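Local coordinates for putative Ribokinase II (Escherichia coli O6, PDB 3IQ0), which probably transfers a phosphoryl group from ATP to a sugar or related alcohol, as a pfkB-family carbohydrate kinase resembling ribokinase, at residues B[10-15]-B[54-59]; B[40-45]-B[258-263]; B[135-140]-B[167-172]; B[191-196]-B[224-229]. One frame throughout, in Å; residues are numbered along the deposited sequence.

Interaction 1 (B[10-15]-B[54-59])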
# COMPACT_ATOMS: atom_id res chain seq x y z
N GLY B 10 -15.30 9.18 5.20
CA GLY B 10 -14.56 7.97 5.46
C GLY B 10 -13.47 7.61 4.49
O GLY B 10 -12.91 8.45 3.79
N GLU B 11 -13.18 6.31 4.43
CA GLU B 11 -12.13 5.80 3.58
C GLU B 11 -12.53 5.50 2.15
O GLU B 11 -13.61 4.98 1.89
CB GLU B 11 -11.53 4.53 4.21
CG GLU B 11 -12.49 3.34 4.28
CD GLU B 11 -13.48 3.40 5.44
OE1 GLU B 11 -13.59 4.46 6.08
OE2 GLU B 11 -14.14 2.37 5.71
N ILE B 12 -11.64 5.86 1.23
CA ILE B 12 -11.81 5.60 -0.19
C ILE B 12 -10.52 4.87 -0.54
O ILE B 12 -9.43 5.36 -0.26
CB ILE B 12 -11.89 6.89 -1.01
CG1 ILE B 12 -13.25 7.56 -0.81
CG2 ILE B 12 -11.67 6.59 -2.48
CD1 ILE B 12 -13.39 8.86 -1.57
N LEU B 13 -10.64 3.69 -1.14
CA LEU B 13 -9.47 2.92 -1.51
C LEU B 13 -9.75 2.13 -2.77
O LEU B 13 -10.87 2.16 -3.29
CB LEU B 13 -9.10 1.95 -0.38
CG LEU B 13 -10.21 1.05 0.17
CD1 LEU B 13 -9.71 -0.37 0.37
CD2 LEU B 13 -10.71 1.62 1.48
N VAL B 14 -8.72 1.46 -3.28
CA VAL B 14 -8.89 0.63 -4.46
C VAL B 14 -8.69 -0.81 -4.03
O VAL B 14 -7.96 -1.10 -3.08
CB VAL B 14 -7.87 0.96 -5.59
CG1 VAL B 14 -8.12 2.37 -6.12
CG2 VAL B 14 -6.45 0.82 -5.08
N GLU B 15 -9.36 -1.73 -4.72
CA GLU B 15 -9.24 -3.14 -4.39
C GLU B 15 -8.59 -3.84 -5.57
O GLU B 15 -8.91 -3.54 -6.72
CB GLU B 15 -10.62 -3.74 -4.13
CG GLU B 15 -10.59 -5.16 -3.57
CD GLU B 15 -11.96 -5.64 -3.12
OE1 GLU B 15 -12.57 -6.47 -3.82
OE2 GLU B 15 -12.42 -5.18 -2.05
N CYS B 54 -25.86 13.82 -3.67
CA CYS B 54 -25.02 13.49 -2.52
C CYS B 54 -23.56 13.92 -2.70
O CYS B 54 -23.16 14.35 -3.78
CB CYS B 54 -25.06 11.99 -2.30
SG CYS B 54 -24.64 11.10 -3.82
N GLY B 55 -22.78 13.77 -1.63
CA GLY B 55 -21.38 14.13 -1.67
C GLY B 55 -20.59 13.29 -0.68
O GLY B 55 -21.18 12.57 0.13
N ILE B 56 -19.27 13.35 -0.74
CA ILE B 56 -18.46 12.57 0.18
C ILE B 56 -17.21 13.32 0.60
O ILE B 56 -16.59 14.02 -0.20
CB ILE B 56 -18.08 11.19 -0.44
CG1 ILE B 56 -17.31 10.35 0.58
CG2 ILE B 56 -17.27 11.39 -1.72
CD1 ILE B 56 -17.07 8.91 0.16
N ILE B 57 -16.85 13.19 1.87
CA ILE B 57 -15.66 13.84 2.42
C ILE B 57 -14.65 12.73 2.66
O ILE B 57 -14.89 11.85 3.48
CB ILE B 57 -15.96 14.54 3.77
CG1 ILE B 57 -16.97 15.67 3.56
CG2 ILE B 57 -14.68 15.09 4.36
CD1 ILE B 57 -17.43 16.33 4.84
N SER B 58 -13.54 12.77 1.94
CA SER B 58 -12.52 11.74 2.08
C SER B 58 -11.15 12.26 1.64
O SER B 58 -11.01 13.42 1.28
CB SER B 58 -12.91 10.52 1.24
OG SER B 58 -12.04 9.42 1.47
N CYS B 59 -10.14 11.39 1.69
CA CYS B 59 -8.78 11.73 1.30
C CYS B 59 -8.16 10.64 0.44
O CYS B 59 -8.27 9.47 0.77
CB CYS B 59 -7.89 11.91 2.53
SG CYS B 59 -8.05 13.47 3.41
O HOH W 1 -7.25 6.83 0.24
O HOH W 2 -9.68 7.97 2.39
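Ser58 reaches Gly10 with its hydroxyl, which donates to the carbonyl: OG lies 2.7 Å from Gly10 O, tilted 20° from the carbonyl plane. OG stands anti to its own backbone N (chi1 -173°), which directs it at the segment 10-15. The direct backbone pairing is a single bond, Gly10 N to Ile57 O at 3.2 Å. Beyond it the two chains part, and two waters bridge the gap. One accepts from Ile12 N and donates to both Ser58 OG and Cys59 O, its oxygen 2.6 Å from Cys59 O. Thus the serine oxygen is donor to a carbonyl and acceptor from a water at once. The second water donates to Ile12 O and Cys59 O, so Cys59 O receives two water bonds and both backbone polar atoms of Ile12 are met by water. Beside these polar contacts Ile12 turns its CG1 branch to the strand. Its CD1 presses on Ser58 CB at a tight 3.3 Å and meets Ile56 CD1 at 4.1 Å, with Ile83 of strand 83-86 packing on both isoleucines. The Glu11 carboxylate takes no part here; it is hydrogen-bonded to the hydroxyls of Ser139 and Ser140. Just past strand 5-9 the chain leaves the central sheet of the ribokinase-type fold and passes into the smaller four-stranded sheet, the part that forms the lid in this family.

Interaction 2 (B[40-45]-B[258-263]); sequences PAIFID and AGDCFG. With ATP (adenosine-5'-triphosphate), chain G.
Phe43 pushes its ring against the backbone of Gly263, where the contact is tightest: CE1 lies 3.2 Å from Gly263 C. A chi1 of 170° sets CG anti to the backbone N, and the end of the ring comes nearer the partner helix; the lack of a side chain on Gly263 admits it, since a beta carbon there would stand close to CD1. The backbones also come near at this point, Phe43 CA being 3.7 Å from Asp260 O. The two helical segments approach to 7.6 Å between axes and cross at -39°. His135 stacks on the Phe43 ring, so the aromatic group is held by more than the glycine. The segment 258-263 opens with Ala-Gly-Asp, the end of the GAGD signature of pfkB kinases, in which a helix N terminus faces the nucleotide phosphates. Here Gly259 CA is 3.4 Å from ATP O3A, and Asp260 OD1 lies 4.0 Å from ATP O3G, near the terminal phosphate but beyond hydrogen-bonding distance. In characterised relatives this aspartate is regarded as the catalytic base, and its placement is consistent with that role. Looser packing surrounds Ile42, whose side chain crosses obliquely over that of Asp260. Its CD1 rests 3.6 Å from Asp260 OD2, an apolar carbon against a carboxylate oxygen, while CG2 reaches Cys261 SG only at 4.1 Å. Even this slack side is buried rather than open to solvent: Pro296 lies against Ile42, and helix 276-290 covers Cys261 through Cys286 and Ala290.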
# COMPACT_ATOMS: atom_id res chain seq x y z
N PRO B 40 -17.71 3.77 2.71
CA PRO B 40 -18.40 5.04 2.47
C PRO B 40 -18.60 5.33 0.98
O PRO B 40 -19.65 5.84 0.57
CB PRO B 40 -17.48 6.07 3.13
CG PRO B 40 -16.82 5.28 4.23
CD PRO B 40 -16.51 3.98 3.54
N ALA B 41 -17.59 5.01 0.17
CA ALA B 41 -17.66 5.24 -1.27
C ALA B 41 -18.73 4.39 -1.94
O ALA B 41 -19.46 4.86 -2.81
CB ALA B 41 -16.30 4.99 -1.92
N ILE B 42 -18.81 3.12 -1.55
CA ILE B 42 -19.81 2.23 -2.13
C ILE B 42 -21.21 2.69 -1.69
O ILE B 42 -22.15 2.69 -2.49
CB ILE B 42 -19.56 0.77 -1.70
CG1 ILE B 42 -18.15 0.36 -2.10
CG2 ILE B 42 -20.58 -0.14 -2.37
CD1 ILE B 42 -17.71 -0.96 -1.53
N PHE B 43 -21.33 3.07 -0.43
CA PHE B 43 -22.61 3.56 0.10
C PHE B 43 -23.08 4.74 -0.74
O PHE B 43 -24.19 4.75 -1.27
CB PHE B 43 -22.45 4.03 1.55
CG PHE B 43 -23.65 4.77 2.10
CD1 PHE B 43 -24.72 4.08 2.67
CD2 PHE B 43 -23.71 6.16 2.05
CE1 PHE B 43 -25.83 4.76 3.18
CE2 PHE B 43 -24.82 6.86 2.55
CZ PHE B 43 -25.88 6.15 3.12
N ILE B 44 -22.21 5.74 -0.86
CA ILE B 44 -22.54 6.95 -1.60
C ILE B 44 -22.76 6.71 -3.08
O ILE B 44 -23.54 7.41 -3.72
CB ILE B 44 -21.46 8.04 -1.39
CG1 ILE B 44 -22.13 9.41 -1.38
CG2 ILE B 44 -20.40 7.97 -2.47
CD1 ILE B 44 -23.07 9.60 -0.22
N ASP B 45 -22.07 5.72 -3.65
CA ASP B 45 -22.27 5.44 -5.08
C ASP B 45 -23.68 4.89 -5.27
O ASP B 45 -24.35 5.19 -6.27
CB ASP B 45 -21.25 4.42 -5.58
CG ASP B 45 -21.20 4.35 -7.09
OD1 ASP B 45 -20.97 5.40 -7.72
OD2 ASP B 45 -21.36 3.25 -7.65
N ALA B 258 -22.60 -5.69 -0.10
CA ALA B 258 -24.00 -5.90 0.25
C ALA B 258 -24.55 -4.89 1.26
O ALA B 258 -25.52 -4.18 0.97
CB ALA B 258 -24.19 -7.31 0.79
N GLY B 259 -23.91 -4.82 2.42
CA GLY B 259 -24.34 -3.91 3.47
C GLY B 259 -24.29 -2.45 3.08
O GLY B 259 -25.17 -1.67 3.46
N ASP B 260 -23.26 -2.06 2.33
CA ASP B 260 -23.11 -0.67 1.89
C ASP B 260 -24.23 -0.31 0.91
O ASP B 260 -24.80 0.77 0.97
CB ASP B 260 -21.75 -0.46 1.22
CG ASP B 260 -20.59 -0.96 2.08
OD1 ASP B 260 -20.71 -0.95 3.32
OD2 ASP B 260 -19.54 -1.35 1.50
N CYS B 261 -24.53 -1.23 -0.00
CA CYS B 261 -25.59 -0.99 -0.98
C CYS B 261 -26.94 -0.98 -0.29
O CYS B 261 -27.78 -0.13 -0.58
CB CYS B 261 -25.54 -2.06 -2.07
SG CYS B 261 -24.19 -1.80 -3.25
N PHE B 262 -27.14 -1.93 0.61
CA PHE B 262 -28.39 -1.99 1.36
C PHE B 262 -28.57 -0.62 2.03
O PHE B 262 -29.66 -0.05 2.00
CB PHE B 262 -28.31 -3.07 2.46
CG PHE B 262 -29.52 -3.11 3.36
CD1 PHE B 262 -30.53 -4.04 3.14
CD2 PHE B 262 -29.67 -2.20 4.40
CE1 PHE B 262 -31.67 -4.06 3.94
CE2 PHE B 262 -30.81 -2.21 5.21
CZ PHE B 262 -31.81 -3.14 4.98
N GLY B 263 -27.50 -0.12 2.63
CA GLY B 263 -27.54 1.16 3.31
C GLY B 263 -27.86 2.35 2.42
O GLY B 263 -28.71 3.18 2.77
PG ATP G . -21.00 -5.29 5.83
O1G ATP G . -20.37 -5.60 4.50
O2G ATP G . -20.02 -5.42 6.96
O3G ATP G . -21.59 -3.88 5.83
PB ATP G . -23.64 -6.36 6.60
O1B ATP G . -23.81 -7.50 7.57
O2B ATP G . -23.90 -4.96 7.03
O3B ATP G . -22.15 -6.40 6.00
PA ATP G . -25.09 -8.18 4.93
O1A ATP G . -23.97 -8.99 4.31
O2A ATP G . -25.85 -8.71 6.09
O3A ATP G . -24.51 -6.71 5.33
O5' ATP G . -26.32 -7.31 3.94
C5' ATP G . -26.94 -6.43 3.12
C4' ATP G . -28.38 -6.85 3.01
O4' ATP G . -28.17 -7.43 1.72
C3' ATP G . -28.94 -8.10 3.78
O3' ATP G . -29.63 -7.80 4.99
C2' ATP G . -29.75 -8.74 2.74
O2' ATP G . -31.05 -8.14 2.66
C1' ATP G . -28.94 -8.59 1.49
N9 ATP G . -28.03 -9.79 1.27
C8 ATP G . -26.71 -9.97 1.66
N7 ATP G . -26.23 -11.17 1.29
C5 ATP G . -27.22 -11.80 0.65
C6 ATP G . -27.43 -13.13 -0.02
N6 ATP G . -26.43 -14.00 -0.06
N1 ATP G . -28.69 -13.41 -0.60
C2 ATP G . -29.77 -12.53 -0.58
N3 ATP G . -29.64 -11.28 0.03
C4 ATP G . -28.42 -10.89 0.64

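Interaction 3 (B[135-140]-B[167-172]); sequences HIMGSS and DPNIRK
The carboxamide of Asn169 overlaps Ser139 from CB to OG, with ND2 3.2 Å from Ser139 CB. It does so at the C-terminal ends of two neighbouring parallel strands, 131-137 and 163-167, of the central sheet in this ribokinase-type alpha/beta fold, where the ATP pocket begins; Asn169 itself touches ATP. Strand pairing is seen in Asp167 N to Ile136 O at 2.9 Å, and in Gly138 N to Asp167 O at 2.7 Å. Past the strand, inverse gamma turns centred on Pro168 and Asn169 kink the chain while it keeps running alongside Gly138 and Ser139, and Asn169 OD1 takes over as acceptor for Ser139 N at 3.0 Å, the donor standing 48° out of the carboxamide plane. The hydroxyl of Ser139 is also bonded to Glu11. On the face bearing Met137 and Asp167, the selenium of Met137 (selenomethionine) lies 3.8 Å from Asp167 CB. The His135 ring crosses the same aspartate with ring and carboxylate planes 74° apart; its ND1 is bonded to Ser165, while the Asp167 carboxylate forms a salt bridge with Lys228. Farther along, Ile170 closes over the glycine, its CG1 3.7 Å from Gly138 O.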
# COMPACT_ATOMS: atom_id res chain seq x y z
N HIS B 135 -24.34 10.27 6.83
CA HIS B 135 -24.18 8.86 7.14
C HIS B 135 -22.77 8.52 7.58
O HIS B 135 -21.79 8.92 6.96
CB HIS B 135 -24.55 8.02 5.92
CG HIS B 135 -24.42 6.55 6.16
ND1 HIS B 135 -25.36 5.84 6.87
CD2 HIS B 135 -23.44 5.68 5.85
CE1 HIS B 135 -24.96 4.58 6.98
NE2 HIS B 135 -23.80 4.46 6.37
N ILE B 136 -22.68 7.76 8.67
CA ILE B 136 -21.39 7.36 9.22
C ILE B 136 -21.17 5.85 9.16
O ILE B 136 -22.06 5.08 9.52
CB ILE B 136 -21.27 7.82 10.69
CG1 ILE B 136 -21.24 9.35 10.75
CG2 ILE B 136 -19.99 7.27 11.31
CD1 ILE B 136 -21.42 9.90 12.15
N MSE B 137 -19.99 5.46 8.70
CA MSE B 137 -19.59 4.05 8.62
C MSE B 137 -18.65 3.81 9.80
O MSE B 137 -17.62 4.48 9.92
CB MSE B 137 -18.83 3.77 7.32
CG MSE B 137 -19.68 3.74 6.07
SE MSE B 137 -20.88 2.23 6.14
CE MSE B 137 -21.76 2.49 4.44
N GLY B 138 -19.00 2.87 10.67
CA GLY B 138 -18.15 2.59 11.82
C GLY B 138 -16.75 2.16 11.41
O GLY B 138 -15.79 2.34 12.16
N SER B 139 -16.63 1.61 10.20
CA SER B 139 -15.35 1.14 9.69
C SER B 139 -14.34 2.27 9.50
O SER B 139 -13.16 2.02 9.27
CB SER B 139 -15.55 0.42 8.36
OG SER B 139 -16.07 1.32 7.40
N SER B 140 -14.81 3.51 9.59
CA SER B 140 -13.94 4.66 9.40
C SER B 140 -13.29 5.14 10.70
O SER B 140 -12.27 5.83 10.67
CB SER B 140 -14.72 5.82 8.79
OG SER B 140 -15.33 5.44 7.58
N ASP B 167 -23.92 3.09 10.56
CA ASP B 167 -23.75 1.68 10.24
C ASP B 167 -22.49 1.18 10.95
O ASP B 167 -21.37 1.49 10.54
CB ASP B 167 -23.60 1.49 8.73
CG ASP B 167 -23.33 0.05 8.35
OD1 ASP B 167 -22.87 -0.72 9.22
OD2 ASP B 167 -23.56 -0.30 7.18
N PRO B 168 -22.66 0.38 12.01
CA PRO B 168 -21.57 -0.17 12.81
C PRO B 168 -20.79 -1.32 12.19
O PRO B 168 -20.64 -2.37 12.81
CB PRO B 168 -22.28 -0.60 14.09
CG PRO B 168 -23.55 -1.17 13.53
CD PRO B 168 -23.96 -0.12 12.51
N ASN B 169 -20.28 -1.13 10.97
CA ASN B 169 -19.52 -2.19 10.30
C ASN B 169 -18.08 -2.14 10.78
O ASN B 169 -17.15 -2.03 9.99
CB ASN B 169 -19.59 -2.01 8.78
CG ASN B 169 -18.88 -0.75 8.30
OD1 ASN B 169 -18.96 0.29 8.93
ND2 ASN B 169 -18.19 -0.85 7.17
N ILE B 170 -17.91 -2.22 12.10
CA ILE B 170 -16.59 -2.16 12.73
C ILE B 170 -15.87 -3.50 12.83
O ILE B 170 -16.47 -4.56 12.68
CB ILE B 170 -16.69 -1.60 14.17
CG1 ILE B 170 -17.43 -0.27 14.18
CG2 ILE B 170 -15.31 -1.40 14.76
CD1 ILE B 170 -18.87 -0.41 14.52
N ARG B 171 -14.57 -3.43 13.08
CA ARG B 171 -13.75 -4.61 13.29
C ARG B 171 -13.87 -4.80 14.80
O ARG B 171 -13.47 -3.93 15.57
CB ARG B 171 -12.29 -4.33 12.94
CG ARG B 171 -12.04 -3.98 11.48
CD ARG B 171 -10.60 -3.55 11.28
NE ARG B 171 -9.66 -4.64 11.51
CZ ARG B 171 -8.45 -4.48 12.05
NH1 ARG B 171 -8.05 -3.27 12.43
NH2 ARG B 171 -7.65 -5.53 12.22
N LYS B 172 -14.45 -5.93 15.21
CA LYS B 172 -14.66 -6.22 16.62
C LYS B 172 -13.48 -5.78 17.49
O LYS B 172 -13.68 -5.38 18.63
CB LYS B 172 -14.91 -7.72 16.81
CG LYS B 172 -15.85 -8.35 15.79
CD LYS B 172 -17.23 -7.70 15.79
CE LYS B 172 -18.09 -8.24 14.65
NZ LYS B 172 -18.25 -9.72 14.70

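Interaction 4 (B[191-196]-B[224-229]). With ATP (adenosine-5'-triphosphate), chain G.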
# COMPACT_ATOMS: atom_id res chain seq x y z
N THR B 191 -27.19 9.30 16.95
CA THR B 191 -27.76 8.63 15.80
C THR B 191 -29.28 8.60 15.79
O THR B 191 -29.92 8.37 16.82
CB THR B 191 -27.25 7.18 15.71
OG1 THR B 191 -25.84 7.20 15.44
CG2 THR B 191 -27.98 6.41 14.61
N ASP B 192 -29.86 8.81 14.62
CA ASP B 192 -31.31 8.78 14.46
C ASP B 192 -31.71 7.48 13.80
O ASP B 192 -32.76 6.90 14.11
CB ASP B 192 -31.77 9.96 13.60
CG ASP B 192 -31.38 11.31 14.19
OD1 ASP B 192 -31.88 11.65 15.27
OD2 ASP B 192 -30.56 12.02 13.56
N ILE B 193 -30.86 7.00 12.90
CA ILE B 193 -31.09 5.77 12.15
C ILE B 193 -29.90 4.84 12.34
O ILE B 193 -28.80 5.13 11.87
CB ILE B 193 -31.26 6.09 10.63
CG1 ILE B 193 -32.43 7.06 10.44
CG2 ILE B 193 -31.50 4.80 9.83
CD1 ILE B 193 -32.62 7.52 9.01
N TYR B 194 -30.12 3.74 13.04
CA TYR B 194 -29.08 2.76 13.32
C TYR B 194 -29.25 1.55 12.39
O TYR B 194 -30.33 0.96 12.34
CB TYR B 194 -29.17 2.32 14.78
CG TYR B 194 -27.95 1.61 15.30
CD1 TYR B 194 -26.67 2.08 14.99
CD2 TYR B 194 -28.06 0.50 16.13
CE1 TYR B 194 -25.53 1.45 15.49
CE2 TYR B 194 -26.93 -0.15 16.63
CZ TYR B 194 -25.67 0.34 16.30
OH TYR B 194 -24.54 -0.30 16.76
N MSE B 195 -28.19 1.18 11.67
CA MSE B 195 -28.29 0.06 10.74
C MSE B 195 -27.24 -1.05 10.95
O MSE B 195 -26.40 -1.31 10.09
CB MSE B 195 -28.21 0.59 9.30
CG MSE B 195 -29.25 1.67 9.01
SE MSE B 195 -29.14 2.36 7.20
CE MSE B 195 -27.84 3.71 7.49
N PRO B 196 -27.30 -1.73 12.10
CA PRO B 196 -26.34 -2.80 12.39
C PRO B 196 -26.70 -4.08 11.66
O PRO B 196 -27.86 -4.31 11.32
CB PRO B 196 -26.47 -2.96 13.89
CG PRO B 196 -27.94 -2.80 14.08
CD PRO B 196 -28.26 -1.58 13.22
N GLU B 224 -35.03 4.82 14.39
CA GLU B 224 -35.18 3.64 13.55
C GLU B 224 -33.95 2.75 13.61
O GLU B 224 -32.82 3.23 13.57
CB GLU B 224 -35.42 4.06 12.10
CG GLU B 224 -36.75 4.77 11.87
CD GLU B 224 -36.84 5.41 10.51
OE1 GLU B 224 -36.09 6.37 10.25
OE2 GLU B 224 -37.65 4.96 9.68
N VAL B 225 -34.20 1.46 13.70
CA VAL B 225 -33.14 0.47 13.74
C VAL B 225 -33.43 -0.51 12.62
O VAL B 225 -34.45 -1.22 12.64
CB VAL B 225 -33.12 -0.29 15.08
CG1 VAL B 225 -32.03 -1.36 15.07
CG2 VAL B 225 -32.90 0.69 16.22
N ILE B 226 -32.56 -0.53 11.61
CA ILE B 226 -32.73 -1.44 10.49
C ILE B 226 -31.68 -2.54 10.60
O ILE B 226 -30.49 -2.28 10.45
CB ILE B 226 -32.57 -0.72 9.12
CG1 ILE B 226 -33.70 0.27 8.90
CG2 ILE B 226 -32.60 -1.74 8.00
CD1 ILE B 226 -33.57 1.56 9.67
N VAL B 227 -32.13 -3.76 10.88
CA VAL B 227 -31.21 -4.88 11.03
C VAL B 227 -31.08 -5.72 9.77
O VAL B 227 -32.06 -6.25 9.25
CB VAL B 227 -31.61 -5.80 12.19
CG1 VAL B 227 -30.72 -7.02 12.22
CG2 VAL B 227 -31.49 -5.03 13.51
N LYS B 228 -29.85 -5.82 9.28
CA LYS B 228 -29.53 -6.60 8.10
C LYS B 228 -29.23 -8.03 8.55
O LYS B 228 -28.45 -8.24 9.48
CB LYS B 228 -28.32 -5.98 7.40
CG LYS B 228 -28.62 -4.62 6.78
CD LYS B 228 -27.36 -3.81 6.57
CE LYS B 228 -26.78 -3.35 7.89
NZ LYS B 228 -25.54 -2.56 7.71
N ARG B 229 -29.84 -9.01 7.89
CA ARG B 229 -29.65 -10.40 8.27
C ARG B 229 -29.06 -11.29 7.19
O ARG B 229 -29.46 -12.44 7.03
CB ARG B 229 -30.99 -11.00 8.73
CG ARG B 229 -31.68 -10.22 9.85
CD ARG B 229 -33.01 -10.85 10.22
NE ARG B 229 -33.69 -10.10 11.28
CZ ARG B 229 -33.20 -9.92 12.50
NH1 ARG B 229 -32.01 -10.43 12.83
NH2 ARG B 229 -33.88 -9.21 13.39
PG ATP G . -21.00 -5.29 5.83
O1G ATP G . -20.37 -5.60 4.50
O2G ATP G . -20.02 -5.42 6.96
O3G ATP G . -21.59 -3.88 5.83
PB ATP G . -23.64 -6.36 6.60
O1B ATP G . -23.81 -7.50 7.57
O2B ATP G . -23.90 -4.96 7.03
O3B ATP G . -22.15 -6.40 6.00
PA ATP G . -25.09 -8.18 4.93
O1A ATP G . -23.97 -8.99 4.31
O2A ATP G . -25.85 -8.71 6.09
O3A ATP G . -24.51 -6.71 5.33
O5' ATP G . -26.32 -7.31 3.94
C5' ATP G . -26.94 -6.43 3.12
C4' ATP G . -28.38 -6.85 3.01
O4' ATP G . -28.17 -7.43 1.72
C3' ATP G . -28.94 -8.10 3.78
O3' ATP G . -29.63 -7.80 4.99
C2' ATP G . -29.75 -8.74 2.74
O2' ATP G . -31.05 -8.14 2.66
C1' ATP G . -28.94 -8.59 1.49
N9 ATP G . -28.03 -9.79 1.27
C8 ATP G . -26.71 -9.97 1.66
N7 ATP G . -26.23 -11.17 1.29
C5 ATP G . -27.22 -11.80 0.65
C6 ATP G . -27.43 -13.13 -0.02
N6 ATP G . -26.43 -14.00 -0.06
N1 ATP G . -28.69 -13.41 -0.60
C2 ATP G . -29.77 -12.53 -0.58
N3 ATP G . -29.64 -11.28 0.03
C4 ATP G . -28.42 -10.89 0.64
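Pro196 is the bump that fits between two valines: its CD meets Val225 CG1 at 4.2 Å, and its CG reaches Val227 CG2 at the same separation. Pro196 CD also sits 3.6 Å above one face of the Tyr194 ring, offset toward the rim. Val225 and Val227 continue this face into helix 210-220, against Ile214. On the other face Ile193 and Ile226 lie side by side, pointing the same way, and Ile193 CG2 packs on Ile226 CD1 at 3.8 Å. The Met195 side chain runs alongside Ile226 too, and Glu224 extends beside Ile193 before its carboxylate finds Tyr236 and Arg270. Phe262 and Trp266 of helix 258-271 pack on Ile226, so the sheet is sandwiched between helices. The pairing beneath is parallel, the segments running 17° apart: Tyr194 N bonds to Glu224 O at 2.8 Å, Ile226 N to Tyr194 O, and Lys228 N to Pro196 O. Together with helix 210-220 these strands form a beta-alpha-beta unit. At the C-terminal end of the strand the chi3 bend (-70°) brings Lys228 CE to 3.0 Å from Met195 O, and NZ donates to that oxygen at 2.8 Å. NZ also donates to ATP O2B at 3.0 Å and pairs with Asp167. Met195 O and Asp167 thus hold the ammonium group beside the beta phosphate, where it would help offset the negative charge.

Overall arrangement
From the N terminus, strand 5-9 of the central sheet leads into 10-15, and interaction 1 closes a short loop when 54-59 returns beside it. Within that loop lies 40-45, whose partner 258-263 comes only after most of the chain, so interactions 1 and 2 cross. The long loop of interaction 2 encloses interactions 3 and 4, which follow in series along neighbouring strands. Interaction 1 joins the lid sheet to the core; interaction 2 packs helix 39-49 on helix 258-271 near the centre of the chain; interactions 3 and 4 pair neighbouring strands of the central sheet, whose C-terminal ends lie near ATP. Glu11 with Ser139 and Ser140, Phe43 with His135, Phe262 with Ile226, and Asp167 with Lys228 connect them.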